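Local coordinates for protein xylose isomerase-like TIM barrel (PDB 2QW5) that binds zinc and D-xylose in a TIM barrel and is probably a sugar phosphate isomerase or epimerase, at residues A181-T186 and V214-H219. Numbering follows the deposited sequence.
Sequences AIEPIT and VIDSAH. With ZN (zinc ion), chain D; XLS (D-xylose), chain C.
At the C-terminal mouth of the TIM barrel, Glu183, just beyond strand 179-182, and Asp216, the last residue of the adjacent parallel strand 211-216, meet on the zinc ion of the sugar pocket. Glu183 OE2 lies 2.1 Å from zinc and Asp216 OD2 2.3 Å from it; Gln247, Glu281 and a water complete the site. With CG anti to the backbone N (chi1 -169°) and the chain extended beyond it, Glu183 spans the distance to the metal, while its other oxygen, OE1, accepts a hydrogen bond from O2 of D-xylose. Asp216 also N-caps helix 217-223: OD1 takes weak bonds from the backbone N of Ala218 and His219. Further back along the strands, Val214 N donates to Ile182 O (3.0 Å), and Val214 CG1 packs 3.4 Å from Glu183 CB. A water links the loop after strand 179-182 to the end of strand 211-216, donating to Pro184 O and accepting from Asp216 N. The His219 ring rests with one face against Ile185, whose CA makes a CH-pi contact 3.7 Å from the ring centroid. Glu183 OE2 approaches the ring at its edge, the carboxylate plane turned 70° from the ring. An alanine in place of His219 would probably leave a gap beside Ile185 and deprive the sugar of a hydrogen-bond donor. That donor is NE2, which reaches xylose O1 in the ring plane at 3.2 Å, with an N-H...O angle of 135°.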
loop_
_atom_site.group_PDB
_atom_site.type_symbol
_atom_site.label_atom_id
_atom_site.label_comp_id
_atom_site.label_asym_id
_atom_site.label_seq_id
_atom_site.Cartn_x
_atom_site.Cartn_y
_atom_site.Cartn_z
ATOM N N ALA A 181 32.798 -2.372 -0.050
ATOM C CA ALA A 181 32.281 -3.625 -0.677
ATOM C C ALA A 181 30.812 -3.478 -1.013
ATOM O O ALA A 181 29.970 -3.698 -0.162
ATOM C CB ALA A 181 32.521 -4.813 0.229
ATOM N N ILE A 182 30.517 -3.085 -2.273
ATOM C CA ILE A 182 29.154 -2.914 -2.782
ATOM C C ILE A 182 28.514 -4.284 -2.975
ATOM O O ILE A 182 29.144 -5.208 -3.485
ATOM C CB ILE A 182 29.089 -2.144 -4.123
ATOM C CG1 ILE A 182 29.745 -0.759 -4.033
ATOM C CG2 ILE A 182 27.619 -1.943 -4.563
ATOM C CD1 ILE A 182 29.925 -0.019 -5.447
ATOM N N GLU A 183 27.244 -4.400 -2.594
ATOM C CA GLU A 183 26.545 -5.680 -2.587
ATOM C C GLU A 183 25.483 -5.817 -3.691
ATOM O O GLU A 183 24.563 -5.007 -3.755
ATOM C CB GLU A 183 25.878 -5.863 -1.206
ATOM C CG GLU A 183 25.326 -7.278 -0.981
ATOM C CD GLU A 183 24.619 -7.447 0.347
ATOM O OE1 GLU A 183 24.262 -6.403 0.964
ATOM O OE2 GLU A 183 24.428 -8.645 0.741
ATOM N N PRO A 184 25.627 -6.830 -4.583
ATOM C CA PRO A 184 24.518 -7.201 -5.457
ATOM C C PRO A 184 23.473 -7.825 -4.536
ATOM O O PRO A 184 23.832 -8.653 -3.698
ATOM C CB PRO A 184 25.108 -8.265 -6.381
ATOM C CG PRO A 184 26.573 -8.203 -6.178
ATOM C CD PRO A 184 26.793 -7.701 -4.817
ATOM N N ILE A 185 22.232 -7.362 -4.633
ATOM C CA ILE A 185 21.128 -7.823 -3.757
ATOM C C ILE A 185 19.986 -8.262 -4.656
ATOM O O ILE A 185 19.704 -7.589 -5.625
ATOM C CB ILE A 185 20.694 -6.689 -2.810
ATOM C CG1 ILE A 185 21.751 -6.494 -1.716
ATOM C CG2 ILE A 185 19.331 -6.959 -2.146
ATOM C CD1 ILE A 185 21.560 -5.286 -0.820
ATOM N N THR A 186 19.318 -9.341 -4.299
ATOM C CA THR A 186 18.219 -9.901 -5.062
ATOM C C THR A 186 17.138 -8.902 -5.417
ATOM O O THR A 186 16.854 -7.983 -4.647
ATOM C CB THR A 186 17.537 -11.105 -4.331
ATOM O OG1 THR A 186 16.470 -11.607 -5.153
ATOM C CG2 THR A 186 16.968 -10.735 -2.955
ATOM N N VAL A 214 31.157 -7.138 -2.361
ATOM C CA VAL A 214 30.919 -8.247 -1.456
ATOM C C VAL A 214 30.073 -9.221 -2.293
ATOM O O VAL A 214 29.151 -8.783 -3.000
ATOM C CB VAL A 214 30.189 -7.877 -0.155
ATOM C CG1 VAL A 214 28.968 -6.954 -0.407
ATOM C CG2 VAL A 214 29.836 -9.152 0.595
ATOM N N ILE A 215 30.426 -10.513 -2.261
ATOM C CA ILE A 215 29.623 -11.567 -2.859
ATOM C C ILE A 215 28.962 -12.290 -1.692
ATOM O O ILE A 215 29.666 -12.813 -0.836
ATOM C CB ILE A 215 30.436 -12.562 -3.714
ATOM C CG1 ILE A 215 31.238 -11.838 -4.820
ATOM C CG2 ILE A 215 29.477 -13.617 -4.349
ATOM C CD1 ILE A 215 32.155 -12.769 -5.547
ATOM N N ASP A 216 27.626 -12.275 -1.677
ATOM C CA ASP A 216 26.762 -12.917 -0.663
ATOM C C ASP A 216 26.107 -14.087 -1.407
ATOM O O ASP A 216 25.457 -13.863 -2.455
ATOM C CB ASP A 216 25.746 -11.899 -0.186
ATOM C CG ASP A 216 24.644 -12.481 0.725
ATOM O OD1 ASP A 216 24.062 -13.535 0.413
ATOM O OD2 ASP A 216 24.316 -11.814 1.713
ATOM N N SER A 217 26.266 -15.304 -0.877
ATOM C CA SER A 217 25.764 -16.528 -1.517
ATOM C C SER A 217 24.244 -16.552 -1.731
ATOM O O SER A 217 23.791 -17.060 -2.762
ATOM C CB SER A 217 26.197 -17.762 -0.727
ATOM O OG SER A 217 25.661 -17.747 0.610
ATOM N N ALA A 218 23.465 -15.996 -0.782
ATOM C CA ALA A 218 21.983 -15.908 -0.925
ATOM C C ALA A 218 21.601 -15.092 -2.165
ATOM O O ALA A 218 20.781 -15.550 -2.978
ATOM C CB ALA A 218 21.338 -15.289 0.311
ATOM N N HIS A 219 22.228 -13.922 -2.330
ATOM C CA HIS A 219 21.984 -13.067 -3.527
ATOM C C HIS A 219 22.510 -13.669 -4.803
ATOM O O HIS A 219 21.834 -13.536 -5.859
ATOM C CB HIS A 219 22.483 -11.638 -3.351
ATOM C CG HIS A 219 21.919 -10.961 -2.150
ATOM N ND1 HIS A 219 20.570 -10.949 -1.871
ATOM C CD2 HIS A 219 22.519 -10.267 -1.160
ATOM C CE1 HIS A 219 20.373 -10.312 -0.726
ATOM N NE2 HIS A 219 21.532 -9.837 -0.306
HETATM ZN ZN ZN D . 24.271 -9.701 2.592
HETATM C C1 XLS C . 20.260 -6.999 3.029
HETATM C C2 XLS C . 20.919 -5.626 3.056
HETATM C C3 XLS C . 20.140 -4.558 3.902
HETATM C C4 XLS C . 21.026 -3.603 4.677
HETATM O O1 XLS C . 20.243 -7.893 1.909
HETATM O O2 XLS C . 22.302 -5.714 3.400
HETATM O O3 XLS C . 19.182 -5.005 4.863
HETATM O O4 XLS C . 21.976 -3.073 3.798
HETATM O O HOH W 1 25.869 -10.789 -3.645
HETATM O O HOH W 2 22.303 -9.203 2.596
#